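Side-chain contacts in erythromycin dehydratase (Saccharopolyspora erythraea, PDB 3EL6), which probably removes water from a beta-hydroxyacyl chain carried by the modular polyketide synthase that builds the erythromycin macrolactone: residues Q63-E68 and H226-D231; G31-E36 and L41-V46; L281-P286 and L290-D295; E167-E172 and A202-D207. One frame throughout, in Å; residues are numbered along the deposited sequence.

Contact 1: Q63-E68 and H226-D231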
loop_
_atom_site.group_PDB
_atom_site.type_symbol
_atom_site.label_atom_id
_atom_site.label_comp_id
_atom_site.label_asym_id
_atom_site.label_seq_id
_atom_site.Cartn_x
_atom_site.Cartn_y
_atom_site.Cartn_z
ATOM N N GLN A 63 -22.537 -7.836 -9.210
ATOM C CA GLN A 63 -22.226 -8.147 -10.624
ATOM C C GLN A 63 -22.899 -9.477 -10.997
ATOM O O GLN A 63 -22.310 -10.555 -10.912
ATOM C CB GLN A 63 -20.707 -8.259 -10.782
ATOM C CG GLN A 63 -19.924 -6.955 -10.646
ATOM C CD GLN A 63 -19.535 -6.625 -9.197
ATOM O OE1 GLN A 63 -19.077 -7.498 -8.429
ATOM N NE2 GLN A 63 -19.681 -5.358 -8.831
ATOM N N PRO A 64 -24.195 -9.426 -11.359
ATOM C CA PRO A 64 -24.901 -10.707 -11.455
ATOM C C PRO A 64 -24.317 -11.618 -12.520
ATOM O O PRO A 64 -24.461 -12.825 -12.463
ATOM C CB PRO A 64 -26.382 -10.310 -11.776
ATOM C CG PRO A 64 -26.522 -8.899 -11.269
ATOM C CD PRO A 64 -25.086 -8.255 -11.240
ATOM N N TRP A 65 -23.624 -11.053 -13.501
ATOM C CA TRP A 65 -23.021 -11.889 -14.525
ATOM C C TRP A 65 -22.004 -12.832 -13.981
ATOM O O TRP A 65 -21.700 -13.825 -14.588
ATOM C CB TRP A 65 -22.380 -11.018 -15.632
ATOM C CG TRP A 65 -21.545 -9.833 -15.130
ATOM C CD1 TRP A 65 -21.952 -8.569 -14.957
ATOM C CD2 TRP A 65 -20.134 -9.853 -14.789
ATOM N NE1 TRP A 65 -20.890 -7.780 -14.517
ATOM C CE2 TRP A 65 -19.772 -8.556 -14.427
ATOM C CE3 TRP A 65 -19.158 -10.862 -14.771
ATOM C CZ2 TRP A 65 -18.455 -8.207 -14.037
ATOM C CZ3 TRP A 65 -17.831 -10.506 -14.371
ATOM C CH2 TRP A 65 -17.522 -9.208 -14.034
ATOM N N LEU A 66 -21.471 -12.547 -12.798
ATOM C CA LEU A 66 -20.563 -13.542 -12.177
ATOM C C LEU A 66 -21.207 -14.943 -12.045
ATOM O O LEU A 66 -20.558 -16.024 -12.183
ATOM C CB LEU A 66 -20.037 -12.974 -10.853
ATOM C CG LEU A 66 -18.975 -11.880 -11.054
ATOM C CD1 LEU A 66 -18.768 -11.045 -9.776
ATOM C CD2 LEU A 66 -17.627 -12.489 -11.533
ATOM N N ALA A 67 -22.515 -14.948 -11.846
ATOM C CA ALA A 67 -23.178 -16.221 -11.630
ATOM C C ALA A 67 -23.286 -17.023 -12.933
ATOM O O ALA A 67 -23.605 -18.244 -12.917
ATOM C CB ALA A 67 -24.576 -15.960 -11.040
ATOM N N GLU A 68 -23.027 -16.364 -14.072
ATOM C CA GLU A 68 -23.232 -17.022 -15.391
ATOM C C GLU A 68 -21.981 -17.591 -16.068
ATOM O O GLU A 68 -22.000 -17.892 -17.263
ATOM C CB GLU A 68 -23.973 -16.061 -16.328
ATOM C CG GLU A 68 -25.359 -15.741 -15.767
ATOM C CD GLU A 68 -26.362 -15.266 -16.761
ATOM O OE1 GLU A 68 -25.952 -14.710 -17.823
ATOM O OE2 GLU A 68 -27.586 -15.388 -16.427
ATOM N N HIS A 226 -14.064 -4.076 -20.474
ATOM C CA HIS A 226 -15.117 -4.864 -19.782
ATOM C C HIS A 226 -14.825 -6.340 -19.735
ATOM O O HIS A 226 -14.639 -6.996 -20.782
ATOM C CB HIS A 226 -16.497 -4.631 -20.487
ATOM C CG HIS A 226 -17.656 -5.026 -19.621
ATOM N ND1 HIS A 226 -17.840 -6.305 -19.188
ATOM C CD2 HIS A 226 -18.622 -4.274 -19.019
ATOM C CE1 HIS A 226 -18.904 -6.357 -18.397
ATOM N NE2 HIS A 226 -19.400 -5.131 -18.287
ATOM N N PRO A 227 -14.773 -6.949 -18.531
ATOM C CA PRO A 227 -14.284 -8.303 -18.439
ATOM C C PRO A 227 -15.190 -9.368 -19.047
ATOM O O PRO A 227 -14.695 -10.483 -19.442
ATOM C CB PRO A 227 -14.084 -8.502 -16.921
ATOM C CG PRO A 227 -14.996 -7.548 -16.323
ATOM C CD PRO A 227 -15.098 -6.378 -17.199
ATOM N N VAL A 228 -16.496 -9.051 -19.156
ATOM C CA VAL A 228 -17.314 -9.999 -19.897
ATOM C C VAL A 228 -16.945 -9.941 -21.398
ATOM O O VAL A 228 -16.761 -10.982 -22.040
ATOM C CB VAL A 228 -18.797 -9.816 -19.627
ATOM C CG1 VAL A 228 -19.647 -10.871 -20.402
ATOM C CG2 VAL A 228 -19.013 -10.032 -18.098
ATOM N N LEU A 229 -16.848 -8.734 -21.918
ATOM C CA LEU A 229 -16.443 -8.553 -23.327
ATOM C C LEU A 229 -15.078 -9.204 -23.550
ATOM O O LEU A 229 -14.864 -9.927 -24.522
ATOM C CB LEU A 229 -16.464 -7.088 -23.692
ATOM C CG LEU A 229 -16.207 -6.784 -25.199
ATOM C CD1 LEU A 229 -17.419 -7.302 -26.024
ATOM C CD2 LEU A 229 -16.021 -5.279 -25.504
ATOM N N LEU A 230 -14.138 -9.002 -22.614
ATOM C CA LEU A 230 -12.775 -9.575 -22.805
ATOM C C LEU A 230 -12.773 -11.078 -22.718
ATOM O O LEU A 230 -12.030 -11.779 -23.440
ATOM C CB LEU A 230 -11.878 -9.022 -21.691
ATOM C CG LEU A 230 -10.400 -9.428 -21.808
ATOM C CD1 LEU A 230 -9.922 -8.830 -23.094
ATOM C CD2 LEU A 230 -9.749 -8.702 -20.624
ATOM N N ASP A 231 -13.611 -11.662 -21.835
ATOM C CA ASP A 231 -13.702 -13.127 -21.839
ATOM C C ASP A 231 -14.247 -13.646 -23.179
ATOM O O ASP A 231 -13.824 -14.684 -23.658
ATOM C CB ASP A 231 -14.635 -13.651 -20.740
ATOM C CG ASP A 231 -14.716 -15.140 -20.731
ATOM O OD1 ASP A 231 -13.816 -15.761 -20.139
ATOM O OD2 ASP A 231 -15.659 -15.730 -21.342
#
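With chi1 at 45°, Trp65 tucks CG between its own N and C, and the indole swings out of the 63-68 turn toward the start of helix 227-235. Val228 answers with CG1 anti to its backbone N (chi1 -178°), an orientation that pushes CG2 over the indole face. The methyl sits 3.7 Å from the centroid of the six-membered ring, 25° off its normal, a CH-pi contact; its shortest approach is Val228 CG2 to Trp65 CE3, 3.4 Å. Gln63 CB and Leu66 CG lie against the opposite face, toward the rim, and so the broad ring is held between aliphatic groups from both segments. Pro227 meets the far end of the indole obliquely, its CG 3.8 Å from Trp65 CH2. Proline suits the first turn of a helix, where its missing N-H costs no helical bond.

The helix end itself is held by His226 at the N-cap: ND1, in the plane of the imidazole, accepts from Val228 N at 3.1 Å. That capping bond takes up an amide of the first turn, which no preceding helical carbonyl can serve, and probably steadies the valine that touches Trp65. Around the pair, Val81 of helix 79-93 packs on both Trp65 and Pro227, while Ser80 OG bonds to Pro227 O. Asp231 OD2 bonds to Gln235 NE2. The His-Pro start of this helix, with Asp231 one turn on, corresponds to the HPxxxD sequence motif of double-hotdog polyketide synthase dehydratases, and this part of the helix probably lines the active site.

Contact 2: G31-E36 and L41-V46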
loop_
_atom_site.group_PDB
_atom_site.type_symbol
_atom_site.label_atom_id
_atom_site.label_comp_id
_atom_site.label_asym_id
_atom_site.label_seq_id
_atom_site.Cartn_x
_atom_site.Cartn_y
_atom_site.Cartn_z
ATOM N N GLY A 31 -7.677 8.930 4.044
ATOM C CA GLY A 31 -6.348 9.205 3.529
ATOM C C GLY A 31 -6.047 8.348 2.291
ATOM O O GLY A 31 -4.878 8.116 1.966
ATOM N N VAL A 32 -7.086 7.864 1.611
ATOM C CA VAL A 32 -6.861 7.042 0.401
ATOM C C VAL A 32 -7.504 7.786 -0.768
ATOM O O VAL A 32 -8.157 8.809 -0.540
ATOM C CB VAL A 32 -7.442 5.635 0.583
ATOM C CG1 VAL A 32 -6.781 4.978 1.808
ATOM C CG2 VAL A 32 -8.944 5.640 0.756
ATOM N N ARG A 33 -7.276 7.311 -1.998
ATOM C CA ARG A 33 -7.996 7.814 -3.174
ATOM C C ARG A 33 -9.147 6.870 -3.504
ATOM O O ARG A 33 -9.034 5.666 -3.339
ATOM C CB ARG A 33 -7.080 7.860 -4.391
ATOM C CG ARG A 33 -5.824 8.563 -4.194
ATOM C CD ARG A 33 -4.985 8.578 -5.499
ATOM N NE ARG A 33 -4.171 7.379 -5.716
ATOM C CZ ARG A 33 -4.304 6.541 -6.753
ATOM N NH1 ARG A 33 -3.473 5.512 -6.892
ATOM N NH2 ARG A 33 -5.280 6.714 -7.641
ATOM N N GLY A 34 -10.239 7.389 -4.047
ATOM C CA GLY A 34 -11.360 6.514 -4.402
ATOM C C GLY A 34 -11.049 5.949 -5.781
ATOM O O GLY A 34 -10.282 6.525 -6.533
ATOM N N ALA A 35 -11.620 4.812 -6.118
ATOM C CA ALA A 35 -11.240 4.172 -7.358
ATOM C C ALA A 35 -12.464 4.276 -8.234
ATOM O O ALA A 35 -13.599 4.146 -7.753
ATOM C CB ALA A 35 -10.867 2.716 -7.081
ATOM N N GLU A 36 -12.258 4.539 -9.507
ATOM C CA GLU A 36 -13.350 4.688 -10.444
ATOM C C GLU A 36 -13.786 3.325 -11.020
ATOM O O GLU A 36 -14.921 3.139 -11.497
ATOM C CB GLU A 36 -12.879 5.594 -11.573
ATOM C CG GLU A 36 -12.851 7.063 -11.220
ATOM C CD GLU A 36 -14.247 7.678 -11.206
ATOM O OE1 GLU A 36 -15.053 7.364 -10.278
ATOM O OE2 GLU A 36 -14.539 8.484 -12.137
ATOM N N LEU A 41 -12.404 -0.220 -4.767
ATOM C CA LEU A 41 -12.933 0.588 -3.687
ATOM C C LEU A 41 -11.992 1.738 -3.356
ATOM O O LEU A 41 -12.423 2.900 -3.287
ATOM C CB LEU A 41 -13.118 -0.303 -2.440
ATOM C CG LEU A 41 -14.221 -1.372 -2.571
ATOM C CD1 LEU A 41 -14.032 -2.423 -1.443
ATOM C CD2 LEU A 41 -15.578 -0.684 -2.572
ATOM N N ALA A 42 -10.710 1.440 -3.146
ATOM C CA ALA A 42 -9.759 2.481 -2.824
ATOM C C ALA A 42 -8.418 2.178 -3.459
ATOM O O ALA A 42 -8.108 0.998 -3.761
ATOM C CB ALA A 42 -9.550 2.520 -1.325
ATOM N N ALA A 43 -7.635 3.228 -3.654
ATOM C CA ALA A 43 -6.272 3.056 -4.082
ATOM C C ALA A 43 -5.369 3.864 -3.122
ATOM O O ALA A 43 -5.761 4.964 -2.634
ATOM C CB ALA A 43 -6.102 3.517 -5.497
ATOM N N VAL A 44 -4.164 3.348 -2.882
ATOM C CA VAL A 44 -3.171 4.063 -2.042
ATOM C C VAL A 44 -1.793 4.005 -2.706
ATOM O O VAL A 44 -1.268 2.925 -2.938
ATOM C CB VAL A 44 -3.043 3.442 -0.617
ATOM C CG1 VAL A 44 -2.297 4.395 0.305
ATOM C CG2 VAL A 44 -4.404 3.203 -0.077
ATOM N N ASP A 45 -1.207 5.169 -2.967
ATOM C CA ASP A 45 0.133 5.235 -3.534
ATOM C C ASP A 45 1.197 4.936 -2.509
ATOM O O ASP A 45 1.038 5.297 -1.337
ATOM C CB ASP A 45 0.395 6.630 -4.075
ATOM C CG ASP A 45 -0.361 6.915 -5.347
ATOM O OD1 ASP A 45 -0.725 5.953 -6.053
ATOM O OD2 ASP A 45 -0.604 8.115 -5.631
ATOM N N VAL A 46 2.304 4.371 -2.974
ATOM C CA VAL A 46 3.515 4.195 -2.176
ATOM C C VAL A 46 4.478 5.231 -2.726
ATOM O O VAL A 46 5.068 5.045 -3.778
ATOM C CB VAL A 46 4.120 2.800 -2.413
ATOM C CG1 VAL A 46 5.480 2.660 -1.634
ATOM C CG2 VAL A 46 3.129 1.740 -2.003
#
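Arg33 and Ala43 form the hydrogen-bonded pair of a beta hairpin in the N-terminal half of the double hotdog, where strand 33-34 is an outermost strand within this chain: Arg33 N gives to Ala43 O at 2.9 Å, and Ala43 N returns the bond to Arg33 O at 2.8 Å. Next along, Gly34 faces Ala42, whose CA-H points to Arg33 O.

On the side of the sheet bearing Arg33 and Ala43, the arginine bends at chi3 (-84°), folding its guanidinium back across the neighbouring strand. Ala43 CB then lies under one face, 3.5 Å from the plane; alanine is small enough for the flat group to settle there. From this perch NH1 makes a salt bridge to Asp45 OD1, rather bent at 135°, approaching from above the carboxylate plane. On the side where Val32 lies, its two methyls divide the work: CG1 touches Val44 CG2 at 3.5 Å and CG2 touches Ala42 CB at 3.8 Å.

Farther out, Leu41 and Ala42 both pair with Thr55 of strand 52-58 in a classic beta bulge. The second subunit joins here too: its Leu30 packs on Ala42, and its Arg117 NH1 bonds to Asp45 O. Arg33 NH1 is shared: its stronger partner is Asp92 OD2 of helix 79-93, a salt bridge beside the bent one to Asp45 OD1 at 2.9 Å.

Contact 3: L281-P286 and L290-D295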
loop_
_atom_site.group_PDB
_atom_site.type_symbol
_atom_site.label_atom_id
_atom_site.label_comp_id
_atom_site.label_asym_id
_atom_site.label_seq_id
_atom_site.Cartn_x
_atom_site.Cartn_y
_atom_site.Cartn_z
ATOM N N LEU A 281 -4.204 -11.992 -30.553
ATOM C CA LEU A 281 -5.510 -11.396 -30.773
ATOM C C LEU A 281 -5.368 -9.973 -31.213
ATOM O O LEU A 281 -4.570 -9.198 -30.673
ATOM C CB LEU A 281 -6.338 -11.452 -29.469
ATOM C CG LEU A 281 -6.756 -12.811 -28.946
ATOM C CD1 LEU A 281 -7.302 -12.776 -27.511
ATOM C CD2 LEU A 281 -7.883 -13.382 -29.879
ATOM N N ARG A 282 -6.192 -9.555 -32.162
ATOM C CA ARG A 282 -6.192 -8.184 -32.543
ATOM C C ARG A 282 -7.624 -7.704 -32.483
ATOM O O ARG A 282 -8.478 -8.320 -33.117
ATOM C CB ARG A 282 -5.690 -8.059 -33.995
ATOM C CG ARG A 282 -5.601 -6.628 -34.456
ATOM C CD ARG A 282 -4.567 -6.476 -35.583
ATOM N NE ARG A 282 -4.266 -5.060 -35.873
ATOM C CZ ARG A 282 -3.224 -4.387 -35.395
ATOM N NH1 ARG A 282 -2.339 -4.982 -34.584
ATOM N NH2 ARG A 282 -3.074 -3.094 -35.718
ATOM N N VAL A 283 -7.898 -6.653 -31.732
ATOM C CA VAL A 283 -9.252 -6.294 -31.403
ATOM C C VAL A 283 -9.485 -4.880 -31.906
ATOM O O VAL A 283 -8.734 -3.932 -31.531
ATOM C CB VAL A 283 -9.507 -6.296 -29.840
ATOM C CG1 VAL A 283 -10.959 -5.840 -29.562
ATOM C CG2 VAL A 283 -9.194 -7.685 -29.248
ATOM N N THR A 284 -10.489 -4.706 -32.765
ATOM C CA THR A 284 -10.841 -3.360 -33.264
ATOM C C THR A 284 -12.277 -2.966 -32.980
ATOM O O THR A 284 -13.083 -3.845 -32.648
ATOM C CB THR A 284 -10.676 -3.271 -34.809
ATOM O OG1 THR A 284 -11.340 -4.395 -35.402
ATOM C CG2 THR A 284 -9.196 -3.427 -35.184
ATOM N N ASP A 285 -12.622 -1.687 -33.130
ATOM C CA ASP A 285 -14.049 -1.322 -33.097
ATOM C C ASP A 285 -14.700 -1.551 -34.467
ATOM O O ASP A 285 -14.018 -1.942 -35.425
ATOM C CB ASP A 285 -14.290 0.078 -32.544
ATOM C CG ASP A 285 -13.709 1.191 -33.434
ATOM O OD1 ASP A 285 -13.506 0.968 -34.641
ATOM O OD2 ASP A 285 -13.516 2.285 -32.896
ATOM N N PRO A 286 -16.033 -1.392 -34.559
ATOM C CA PRO A 286 -16.615 -1.803 -35.857
ATOM C C PRO A 286 -16.231 -0.887 -37.031
ATOM O O PRO A 286 -16.474 -1.244 -38.203
ATOM C CB PRO A 286 -18.120 -1.747 -35.598
ATOM C CG PRO A 286 -18.217 -2.128 -34.089
ATOM C CD PRO A 286 -17.052 -1.296 -33.487
ATOM N N LEU A 290 -8.102 0.470 -33.810
ATOM C CA LEU A 290 -7.532 -0.563 -32.950
ATOM C C LEU A 290 -7.976 -0.265 -31.518
ATOM O O LEU A 290 -7.950 0.897 -31.049
ATOM C CB LEU A 290 -5.994 -0.520 -33.004
ATOM C CG LEU A 290 -5.273 -1.678 -32.324
ATOM C CD1 LEU A 290 -5.607 -3.038 -32.950
ATOM C CD2 LEU A 290 -3.741 -1.461 -32.260
ATOM N N VAL A 291 -8.362 -1.328 -30.817
ATOM C CA VAL A 291 -8.849 -1.193 -29.443
ATOM C C VAL A 291 -7.879 -1.917 -28.508
ATOM O O VAL A 291 -7.551 -1.388 -27.435
ATOM C CB VAL A 291 -10.305 -1.758 -29.280
ATOM C CG1 VAL A 291 -10.697 -1.860 -27.782
ATOM C CG2 VAL A 291 -11.304 -0.821 -30.030
ATOM N N ALA A 292 -7.430 -3.105 -28.894
ATOM C CA ALA A 292 -6.501 -3.852 -28.043
ATOM C C ALA A 292 -5.740 -4.906 -28.843
ATOM O O ALA A 292 -6.227 -5.385 -29.870
ATOM C CB ALA A 292 -7.287 -4.504 -26.883
ATOM N N THR A 293 -4.549 -5.288 -28.369
ATOM C CA THR A 293 -3.824 -6.451 -28.887
ATOM C C THR A 293 -3.335 -7.328 -27.773
ATOM O O THR A 293 -3.175 -6.854 -26.618
ATOM C CB THR A 293 -2.603 -6.041 -29.741
ATOM O OG1 THR A 293 -1.655 -5.312 -28.936
ATOM C CG2 THR A 293 -3.025 -5.138 -30.898
ATOM N N VAL A 294 -3.137 -8.615 -28.074
ATOM C CA VAL A 294 -2.615 -9.573 -27.152
ATOM C C VAL A 294 -1.626 -10.379 -27.979
ATOM O O VAL A 294 -1.978 -11.011 -29.028
ATOM C CB VAL A 294 -3.704 -10.548 -26.593
ATOM C CG1 VAL A 294 -3.036 -11.706 -25.713
ATOM C CG2 VAL A 294 -4.834 -9.797 -25.845
ATOM N N ASP A 295 -0.348 -10.304 -27.611
ATOM C CA ASP A 295 0.659 -11.015 -28.418
ATOM C C ASP A 295 0.444 -12.524 -28.394
ATOM O O ASP A 295 0.558 -13.202 -29.444
ATOM C CB ASP A 295 2.082 -10.689 -27.949
ATOM C CG ASP A 295 2.577 -9.347 -28.450
ATOM O OD1 ASP A 295 1.833 -8.590 -29.135
ATOM O OD2 ASP A 295 3.769 -9.025 -28.170
#
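Arg282 and Leu290 meet flat group against bump: the CD1 methyl of Leu290 lies 3.6 Å from the guanidinium plane, over its centre. Leu290, with CG anti to its backbone N (chi1 -171°), crosses the extended arginine at about a right angle, and CD1 is wedged between the guanidinium and the backbone, 3.5 Å from Val283 O. Thr293 lies alongside the arginine, pointing the same way, and its CG2 comes to 3.8 Å from Arg282 NH1; its hydroxyl bonds to Thr258.

The hairpin of strands 278-284 and 290-299 belongs to the C-terminal hotdog, and a classic beta bulge breaks its regularity. Val291 and Ala292 both face Val283, whose carbonyl O accepts from Val291 N at 2.7 Å and from Ala292 N at 3.1 Å. The extra residue turns the Val291 side chain toward the partner strand: its CG2 methyl fits against the backbone where Thr284 joins Asp285, 3.5 Å from Asp285 N, and CB packs against Val283 CG1.

On the side with Leu281, Val283, Ala292 and Val294, the branched valine at 283 is matched by the slight bump of Ala292, their CB atoms 4.1 Å apart. Leu281 and Val294 rest CB to CB at 4.0 Å. Val233, on the hotdog helix 227-235, presses on Leu281 and Val283.

Contact 4: E167-E172 and A202-D207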
loop_
_atom_site.group_PDB
_atom_site.type_symbol
_atom_site.label_atom_id
_atom_site.label_comp_id
_atom_site.label_asym_id
_atom_site.label_seq_id
_atom_site.Cartn_x
_atom_site.Cartn_y
_atom_site.Cartn_z
ATOM N N GLU A 167 -9.760 -2.929 -44.582
ATOM C CA GLU A 167 -9.972 -4.133 -45.368
ATOM C C GLU A 167 -11.389 -4.707 -45.197
ATOM O O GLU A 167 -12.042 -4.466 -44.193
ATOM C CB GLU A 167 -8.966 -5.194 -44.947
ATOM C CG GLU A 167 -8.874 -6.293 -45.955
ATOM C CD GLU A 167 -8.455 -7.626 -45.382
ATOM O OE1 GLU A 167 -7.694 -7.655 -44.405
ATOM O OE2 GLU A 167 -8.892 -8.660 -45.923
ATOM N N GLN A 168 -11.857 -5.468 -46.179
ATOM C CA GLN A 168 -13.219 -6.013 -46.161
ATOM C C GLN A 168 -13.409 -6.872 -44.893
ATOM O O GLN A 168 -12.503 -7.619 -44.531
ATOM C CB GLN A 168 -13.440 -6.881 -47.428
ATOM C CG GLN A 168 -14.786 -7.583 -47.493
ATOM C CD GLN A 168 -14.951 -8.400 -48.781
ATOM O OE1 GLN A 168 -15.637 -9.436 -48.809
ATOM N NE2 GLN A 168 -14.307 -7.951 -49.842
ATOM N N TRP A 169 -14.586 -6.809 -44.259
ATOM C CA TRP A 169 -14.857 -7.592 -43.020
ATOM C C TRP A 169 -16.027 -8.588 -43.154
ATOM O O TRP A 169 -17.104 -8.170 -43.468
ATOM C CB TRP A 169 -15.210 -6.621 -41.879
ATOM C CG TRP A 169 -15.657 -7.383 -40.613
ATOM C CD1 TRP A 169 -16.949 -7.606 -40.169
ATOM C CD2 TRP A 169 -14.790 -8.043 -39.684
ATOM N NE1 TRP A 169 -16.916 -8.387 -38.993
ATOM C CE2 TRP A 169 -15.607 -8.655 -38.686
ATOM C CE3 TRP A 169 -13.398 -8.153 -39.578
ATOM C CZ2 TRP A 169 -15.062 -9.363 -37.608
ATOM C CZ3 TRP A 169 -12.853 -8.850 -38.506
ATOM C CH2 TRP A 169 -13.689 -9.458 -37.535
ATOM N N PRO A 170 -15.809 -9.893 -42.941
ATOM C CA PRO A 170 -14.500 -10.496 -42.753
ATOM C C PRO A 170 -13.713 -10.463 -44.076
ATOM O O PRO A 170 -14.262 -10.063 -45.115
ATOM C CB PRO A 170 -14.833 -11.933 -42.419
ATOM C CG PRO A 170 -16.142 -12.180 -43.247
ATOM C CD PRO A 170 -16.873 -10.906 -43.130
ATOM N N PRO A 171 -12.454 -10.917 -44.057
ATOM C CA PRO A 171 -11.690 -10.903 -45.319
ATOM C C PRO A 171 -12.397 -11.694 -46.440
ATOM O O PRO A 171 -13.224 -12.571 -46.157
ATOM C CB PRO A 171 -10.393 -11.620 -44.934
ATOM C CG PRO A 171 -10.242 -11.282 -43.456
ATOM C CD PRO A 171 -11.637 -11.361 -42.910
ATOM N N GLU A 172 -12.011 -11.432 -47.693
ATOM C CA GLU A 172 -12.667 -12.025 -48.878
ATOM C C GLU A 172 -12.909 -13.538 -48.876
ATOM O O GLU A 172 -14.026 -13.988 -49.184
ATOM C CB GLU A 172 -11.946 -11.579 -50.177
ATOM C CG GLU A 172 -12.407 -10.167 -50.642
ATOM C CD GLU A 172 -11.542 -9.522 -51.761
ATOM O OE1 GLU A 172 -11.364 -10.133 -52.845
ATOM O OE2 GLU A 172 -11.056 -8.376 -51.550
ATOM N N ALA A 202 -21.053 -13.362 -34.272
ATOM C CA ALA A 202 -20.823 -13.916 -35.637
ATOM C C ALA A 202 -19.367 -14.344 -35.745
ATOM O O ALA A 202 -18.521 -13.792 -35.019
ATOM C CB ALA A 202 -21.123 -12.820 -36.683
ATOM N N ALA A 203 -19.053 -15.359 -36.558
ATOM C CA ALA A 203 -17.661 -15.751 -36.680
ATOM C C ALA A 203 -17.410 -16.344 -38.077
ATOM O O ALA A 203 -18.342 -16.874 -38.730
ATOM C CB ALA A 203 -17.302 -16.798 -35.634
ATOM N N TRP A 204 -16.151 -16.275 -38.489
ATOM C CA TRP A 204 -15.712 -16.755 -39.824
ATOM C C TRP A 204 -14.302 -17.295 -39.659
ATOM O O TRP A 204 -13.608 -16.905 -38.707
ATOM C CB TRP A 204 -15.642 -15.619 -40.821
ATOM C CG TRP A 204 -16.948 -14.916 -41.119
ATOM C CD1 TRP A 204 -17.858 -15.210 -42.114
ATOM C CD2 TRP A 204 -17.456 -13.744 -40.440
ATOM N NE1 TRP A 204 -18.900 -14.303 -42.069
ATOM C CE2 TRP A 204 -18.681 -13.394 -41.063
ATOM C CE3 TRP A 204 -16.996 -12.973 -39.351
ATOM C CZ2 TRP A 204 -19.447 -12.301 -40.649
ATOM C CZ3 TRP A 204 -17.771 -11.876 -38.932
ATOM C CH2 TRP A 204 -18.977 -11.555 -39.590
ATOM N N ARG A 205 -13.846 -18.136 -40.590
ATOM C CA ARG A 205 -12.538 -18.746 -40.478
ATOM C C ARG A 205 -11.885 -18.690 -41.825
ATOM O O ARG A 205 -12.569 -18.757 -42.845
ATOM C CB ARG A 205 -12.705 -20.191 -40.056
ATOM C CG ARG A 205 -11.417 -20.930 -39.836
ATOM C CD ARG A 205 -11.600 -22.029 -38.793
ATOM N NE ARG A 205 -10.396 -22.851 -38.700
ATOM C CZ ARG A 205 -10.326 -23.985 -38.012
ATOM N NH1 ARG A 205 -11.393 -24.413 -37.350
ATOM N NH2 ARG A 205 -9.192 -24.688 -37.988
ATOM N N LYS A 206 -10.577 -18.512 -41.831
ATOM C CA LYS A 206 -9.768 -18.584 -43.040
ATOM C C LYS A 206 -8.443 -19.248 -42.632
ATOM O O LYS A 206 -7.747 -18.729 -41.763
ATOM C CB LYS A 206 -9.503 -17.200 -43.586
ATOM C CG LYS A 206 -8.790 -17.264 -44.937
ATOM C CD LYS A 206 -7.976 -16.030 -45.192
ATOM C CE LYS A 206 -8.857 -14.820 -45.376
ATOM N NZ LYS A 206 -7.980 -13.622 -45.565
ATOM N N ASP A 207 -8.115 -20.410 -43.198
ATOM C CA ASP A 207 -6.944 -21.150 -42.717
ATOM C C ASP A 207 -7.183 -21.457 -41.236
ATOM O O ASP A 207 -8.234 -22.009 -40.835
ATOM C CB ASP A 207 -5.682 -20.277 -42.838
ATOM C CG ASP A 207 -5.591 -19.540 -44.189
ATOM O OD1 ASP A 207 -5.652 -20.232 -45.248
ATOM O OD2 ASP A 207 -5.453 -18.275 -44.200
HETATM O O HOH W 1 -6.644 -10.963 -44.522
#
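Pro170 lies over the indole of Trp204, its CG 3.4 Å from the centroid of the five-membered ring and only 6° off the ring normal, a nearly axial CH-pi contact. Here the packing is tight. Trp169 precedes Pro170 through a cis peptide bond, which folds the chain sharply; its own indole comes round to Trp204 obliquely, the planes at 80°, with Trp169 NE1 3.6 Å from Trp204 CZ3. That nitrogen bonds to Glu213 OE2, which fixes how the ring is turned. Arg268 adds a cation-pi contact to Trp169, and a bound sulfate, probably from the crystallisation liquor, lies about 4 Å from the Trp169 side chain. Proline and tryptophan suit each other, a rigid ring with polarised C-H groups against an electron-rich face.

Lys206, bent at chi3 (-67°), lays CE and NZ close on Pro171 CB, NZ at 3.2 Å. Beyond it the contact loosens: a water links Lys206 NZ to Glu167 OE1 by two weak bonds. Glu167 OE2 stays 5.1 Å from Lys206 NZ, not in direct contact, so any attraction between the charges probably acts through the water and at a distance.

This is a cis-proline loop packed on strand 200-206, toward the outer edge of the C-terminal hotdog.

In the fold
Contacts 2 and 4 lie on opposite sides of the chain's centre, their own centres about 44 Å apart, one in each hotdog half; contact 2 also faces the second subunit. Contact 1 ties the halves together, joining a loop of the N-terminal half to the helix of the C-terminal one. That helix runs on to Val233, which packs on contact 3; the centres of contacts 1 and 3 are about 19 Å apart. Contacts 3 and 4 are closer, about 15 Å between centres and about 6 Å at the nearest atoms, and Arg268 bridges them: its backbone pairs with Thr284 while its side chain meets Trp169. Contact 1, with the His-Pro helix start, probably adjoins the active site.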